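Long-range contacts in beta-glucoside phosphorylase BglX (Unidentified, PDB 5VQE), which cleaves beta-glucosides with phosphate as a glycoside hydrolase family 3 phosphorylase, probably releasing glucose 1-phosphate: residues K9-L13 with G352-K356; Y2-L6 with D344-R349. One frame throughout, in Å; residues are numbered along the deposited sequence.

Contacts 1 and 2 illustrate how a chain's beginning can be fastened to a helix more than 300 residues later: both lay the N-terminal segment against helix 340-356, with their centres about 10 Å apart. Helix 3-6 meets the earlier part of that helix in contact 2, and the loop after it meets the C-terminal end in contact 1. The two are tied together by Tyr11 OH, 2.7 Å from Arg349 O, and by Leu13 N, 2.9 Å from Leu6 O, both probable hydrogen bonds. Neither contains a residue of the pocket that holds the 2-fluoroglucose, to which Lys193, His194 and Asp288 belong; their centres, about 25 and 28 Å from the chain's centre, are consistent with the barrel's outside.

Contact 1. Residues K9-L13 with G352-K356; sequences KPYNL and GMKAK
The Tyr11 ring takes the methyl CE of Met353 on one face and the backbone of helix 340-356 at its edge. Met353 CE lies 3.7 Å from the Tyr11 ring centroid, 17° off the normal, in a CH-pi contact; the sulfur follows obliquely, completing a Met-aromatic pair. A bend at chi2 turns the end of Met353 over the ring, where CE also meets Pro10 CG at 4.0 Å. In the ring plane, Tyr11 CE1 stands 3.4 Å from Met353 N and equally near Gly352 C. A beta carbon on Gly352 would point at the ring and collide with CE1. A phenylalanine in place of Tyr11 would probably leave the carbonyl of Arg349 without its hydroxyl partner. Further along the loop, Leu13 CD2 lies 3.6 Å from Lys356 CA, while its other methyl, CD1, meets Ala355 CB at 4.1 Å. Lys356 runs extended until chi4 (68°) bends its amine to Pro10 O, an NZ-to-O hydrogen bond of 2.8 Å with the donor tilted 28° from the carbonyl plane. Pro10 itself follows a cis peptide bond. The N-terminal loop thus packs on helix 340-356, consistent with the outer helical layer of the TIM-barrel-type family 3 N-terminal domain.

Contact 2. Residues Y2-L6 with D344-R349; sequences YESIL and DEAVAR
Tyr2 and Ile5 press on Asp344, Glu345, Ala348 and Arg349, residues of helix 340-356, so that the short helix 3-6 packs on the outer layer of the TIM-barrel-type N-terminal domain. At Asp344, the CB atom lies 3.2 Å from Tyr2 OH, and the carboxylate plane stands 87° from that of the ring. One water spans the pair: it is 2.6 Å from Tyr2 OH and donates a longer bond, 3.2 Å, to Asp344 OD2, while OD1 forms a salt bridge with Lys33. Glu345 brings its CA to 4.0 Å from Tyr2 CE1 and directs OE1 to Arg342. One turn on from Asp344, Ala348 sets its CB over the centre of the Tyr2 ring, 3.9 Å from the centroid and 11° off the normal, a CH-pi contact. The tyrosine is also the N-cap residue of helix 3-6, its carbonyl receiving the N-H of Leu6, so the residue that caps the helix also takes part in docking it. Arg349 closes the series with its guanidinium turning one face to Ile5. With CG1 anti to the carbonyl carbon (chi1 -66°) and the chain extended beyond it, Ile5 CD1 lies 3.4 Å above the guanidinium plane of Arg349, toward its rim. Asn282 joins the two residues from outside, its OD1 accepting from Arg349 NH2 and its ND2 donating to Ile5 O; that same NH2 lies 3.6 Å from Ile5 CG1.

Contact 1. Residues K9-L13 with G352-K356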
loop_
_atom_site.group_PDB
_atom_site.type_symbol
_atom_site.label_atom_id
_atom_site.label_comp_id
_atom_site.label_asym_id
_atom_site.label_seq_id
_atom_site.Cartn_x
_atom_site.Cartn_y
_atom_site.Cartn_z
ATOM N N LYS A 9 15.368 21.242 3.517
ATOM C CA LYS A 9 14.744 19.932 3.592
ATOM C C LYS A 9 13.300 19.999 3.097
ATOM O O LYS A 9 12.568 20.932 3.453
ATOM C CB LYS A 9 14.783 19.443 5.041
ATOM C CG LYS A 9 14.118 18.109 5.298
ATOM C CD LYS A 9 14.474 17.599 6.690
ATOM C CE LYS A 9 13.590 18.224 7.742
ATOM N NZ LYS A 9 14.115 17.934 9.116
ATOM N N PRO A 10 12.841 19.022 2.294
ATOM C CA PRO A 10 13.524 17.820 1.817
ATOM C C PRO A 10 14.141 17.976 0.422
ATOM O O PRO A 10 14.436 16.972 -0.221
ATOM C CB PRO A 10 12.395 16.804 1.778
ATOM C CG PRO A 10 11.244 17.618 1.289
ATOM C CD PRO A 10 11.424 19.006 1.891
ATOM N N TYR A 11 14.307 19.213 -0.042
ATOM C CA TYR A 11 14.913 19.472 -1.348
ATOM C C TYR A 11 16.435 19.586 -1.255
ATOM O O TYR A 11 17.158 18.806 -1.877
ATOM C CB TYR A 11 14.316 20.746 -1.961
ATOM C CG TYR A 11 12.916 20.554 -2.501
ATOM C CD1 TYR A 11 12.705 20.045 -3.780
ATOM C CD2 TYR A 11 11.802 20.866 -1.728
ATOM C CE1 TYR A 11 11.441 19.860 -4.267
ATOM C CE2 TYR A 11 10.532 20.677 -2.207
ATOM C CZ TYR A 11 10.352 20.173 -3.474
ATOM O OH TYR A 11 9.072 19.987 -3.942
ATOM N N ASN A 12 16.931 20.564 -0.496
ATOM C CA ASN A 12 18.370 20.734 -0.287
ATOM C C ASN A 12 19.111 20.929 -1.608
ATOM O O ASN A 12 20.199 20.383 -1.811
ATOM C CB ASN A 12 18.967 19.542 0.469
ATOM C CG ASN A 12 18.208 19.205 1.740
ATOM O OD1 ASN A 12 17.688 18.096 1.892
ATOM N ND2 ASN A 12 18.146 20.152 2.656
ATOM N N LEU A 13 18.528 21.710 -2.516
ATOM C CA LEU A 13 19.135 21.892 -3.826
ATOM C C LEU A 13 20.274 22.902 -3.763
ATOM O O LEU A 13 20.311 23.788 -2.904
ATOM C CB LEU A 13 18.104 22.345 -4.854
ATOM C CG LEU A 13 16.944 21.382 -5.121
ATOM C CD1 LEU A 13 16.039 21.924 -6.189
ATOM C CD2 LEU A 13 17.425 20.000 -5.532
ATOM N N GLY A 352 11.523 20.845 -8.734
ATOM C CA GLY A 352 12.557 20.725 -7.723
ATOM C C GLY A 352 12.852 19.285 -7.350
ATOM O O GLY A 352 13.995 18.935 -7.046
ATOM N N MET A 353 11.829 18.428 -7.353
ATOM C CA MET A 353 12.086 17.023 -7.057
ATOM C C MET A 353 12.793 16.349 -8.225
ATOM O O MET A 353 13.618 15.452 -8.018
ATOM C CB MET A 353 10.781 16.298 -6.709
ATOM C CG MET A 353 10.322 16.540 -5.269
ATOM S SD MET A 353 11.453 15.801 -4.071
ATOM C CE MET A 353 11.089 16.703 -2.553
ATOM N N LYS A 354 12.487 16.777 -9.453
ATOM C CA LYS A 354 13.195 16.265 -10.617
ATOM C C LYS A 354 14.662 16.668 -10.579
ATOM O O LYS A 354 15.543 15.860 -10.894
ATOM C CB LYS A 354 12.502 16.764 -11.884
ATOM C CG LYS A 354 11.107 16.174 -12.028
ATOM C CD LYS A 354 10.339 16.702 -13.226
ATOM C CE LYS A 354 8.931 16.118 -13.248
ATOM N NZ LYS A 354 8.196 16.289 -14.530
ATOM N N ALA A 355 14.944 17.902 -10.147
ATOM C CA ALA A 355 16.325 18.334 -9.970
ATOM C C ALA A 355 16.989 17.607 -8.810
ATOM O O ALA A 355 18.174 17.264 -8.885
ATOM C CB ALA A 355 16.378 19.843 -9.752
ATOM N N LYS A 356 16.245 17.353 -7.728
ATOM C CA LYS A 356 16.813 16.618 -6.599
ATOM C C LYS A 356 17.315 15.251 -7.044
ATOM O O LYS A 356 18.382 14.798 -6.613
ATOM C CB LYS A 356 15.764 16.478 -5.491
ATOM C CG LYS A 356 16.223 15.759 -4.220
ATOM C CD LYS A 356 15.033 15.530 -3.278
ATOM C CE LYS A 356 15.364 14.556 -2.154
ATOM N NZ LYS A 356 16.340 15.130 -1.214
#

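Contact 2. Residues Y2-L6 with D344-R349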
loop_
_atom_site.group_PDB
_atom_site.type_symbol
_atom_site.label_atom_id
_atom_site.label_comp_id
_atom_site.label_asym_id
_atom_site.label_seq_id
_atom_site.Cartn_x
_atom_site.Cartn_y
_atom_site.Cartn_z
ATOM N N TYR A 2 11.847 31.072 -5.069
ATOM C CA TYR A 2 11.569 29.801 -4.407
ATOM C C TYR A 2 12.777 29.257 -3.660
ATOM O O TYR A 2 12.788 28.079 -3.273
ATOM C CB TYR A 2 11.057 28.749 -5.400
ATOM C CG TYR A 2 9.896 29.258 -6.211
ATOM C CD1 TYR A 2 8.654 29.457 -5.633
ATOM C CD2 TYR A 2 10.051 29.576 -7.554
ATOM C CE1 TYR A 2 7.593 29.953 -6.377
ATOM C CE2 TYR A 2 9.010 30.071 -8.295
ATOM C CZ TYR A 2 7.781 30.257 -7.711
ATOM O OH TYR A 2 6.746 30.756 -8.473
ATOM N N GLU A 3 13.795 30.085 -3.425
ATOM C CA GLU A 3 14.953 29.613 -2.677
ATOM C C GLU A 3 14.564 29.177 -1.272
ATOM O O GLU A 3 15.158 28.245 -0.724
ATOM C CB GLU A 3 16.026 30.701 -2.620
ATOM C CG GLU A 3 16.658 31.031 -3.970
ATOM C CD GLU A 3 15.806 31.942 -4.824
ATOM O OE1 GLU A 3 14.843 32.540 -4.297
ATOM O OE2 GLU A 3 16.106 32.066 -6.031
ATOM N N SER A 4 13.561 29.821 -0.680
ATOM C CA SER A 4 13.134 29.453 0.665
ATOM C C SER A 4 12.539 28.049 0.711
ATOM O O SER A 4 12.547 27.411 1.770
ATOM C CB SER A 4 12.126 30.475 1.186
ATOM O OG SER A 4 10.974 30.516 0.362
ATOM N N ILE A 5 12.014 27.559 -0.408
ATOM C CA ILE A 5 11.527 26.182 -0.491
ATOM C C ILE A 5 12.632 25.229 -0.920
ATOM O O ILE A 5 12.861 24.199 -0.281
ATOM C CB ILE A 5 10.331 26.102 -1.464
ATOM C CG1 ILE A 5 9.119 26.868 -0.916
ATOM C CG2 ILE A 5 9.957 24.639 -1.740
ATOM C CD1 ILE A 5 8.048 27.112 -1.951
ATOM N N LEU A 6 13.337 25.564 -2.007
ATOM C CA LEU A 6 14.188 24.599 -2.692
ATOM C C LEU A 6 15.546 24.387 -2.024
ATOM O O LEU A 6 16.196 23.367 -2.293
ATOM C CB LEU A 6 14.394 25.036 -4.146
ATOM C CG LEU A 6 13.111 25.138 -4.964
ATOM C CD1 LEU A 6 13.395 25.733 -6.324
ATOM C CD2 LEU A 6 12.454 23.783 -5.118
ATOM N N ASP A 344 2.600 28.407 -10.484
ATOM C CA ASP A 344 4.056 28.456 -10.548
ATOM C C ASP A 344 4.689 27.814 -9.325
ATOM O O ASP A 344 5.763 27.214 -9.424
ATOM C CB ASP A 344 4.536 29.902 -10.686
ATOM C CG ASP A 344 4.366 30.442 -12.088
ATOM O OD1 ASP A 344 4.051 29.652 -12.997
ATOM O OD2 ASP A 344 4.550 31.659 -12.288
ATOM N N GLU A 345 4.039 27.927 -8.169
ATOM C CA GLU A 345 4.598 27.373 -6.944
ATOM C C GLU A 345 4.484 25.855 -6.930
ATOM O O GLU A 345 5.399 25.155 -6.483
ATOM C CB GLU A 345 3.886 27.994 -5.744
ATOM C CG GLU A 345 4.491 27.657 -4.403
ATOM C CD GLU A 345 3.702 28.252 -3.259
ATOM O OE1 GLU A 345 2.452 28.169 -3.290
ATOM O OE2 GLU A 345 4.327 28.816 -2.338
ATOM N N ALA A 346 3.374 25.326 -7.435
ATOM C CA ALA A 346 3.236 23.880 -7.555
ATOM C C ALA A 346 4.277 23.313 -8.511
ATOM O O ALA A 346 4.963 22.334 -8.197
ATOM C CB ALA A 346 1.822 23.537 -8.023
ATOM N N VAL A 347 4.412 23.921 -9.691
ATOM C CA VAL A 347 5.365 23.421 -10.677
ATOM C C VAL A 347 6.790 23.551 -10.169
ATOM O O VAL A 347 7.638 22.702 -10.463
ATOM C CB VAL A 347 5.167 24.154 -12.016
ATOM C CG1 VAL A 347 6.267 23.792 -12.994
ATOM C CG2 VAL A 347 3.820 23.800 -12.590
ATOM N N ALA A 348 7.085 24.600 -9.400
ATOM C CA ALA A 348 8.422 24.731 -8.835
ATOM C C ALA A 348 8.752 23.547 -7.934
ATOM O O ALA A 348 9.881 23.044 -7.945
ATOM C CB ALA A 348 8.547 26.040 -8.061
ATOM N N ARG A 349 7.781 23.087 -7.142
ATOM C CA ARG A 349 8.045 21.957 -6.259
ATOM C C ARG A 349 8.145 20.651 -7.037
ATOM O O ARG A 349 8.867 19.739 -6.619
ATOM C CB ARG A 349 6.963 21.862 -5.181
ATOM C CG ARG A 349 7.265 22.687 -3.945
ATOM C CD ARG A 349 6.423 22.248 -2.766
ATOM N NE ARG A 349 6.858 22.862 -1.511
ATOM C CZ ARG A 349 6.322 23.958 -0.970
ATOM N NH1 ARG A 349 5.329 24.594 -1.567
ATOM N NH2 ARG A 349 6.788 24.423 0.177
HETATM O O HOH W 1 7.061 32.416 -10.491
#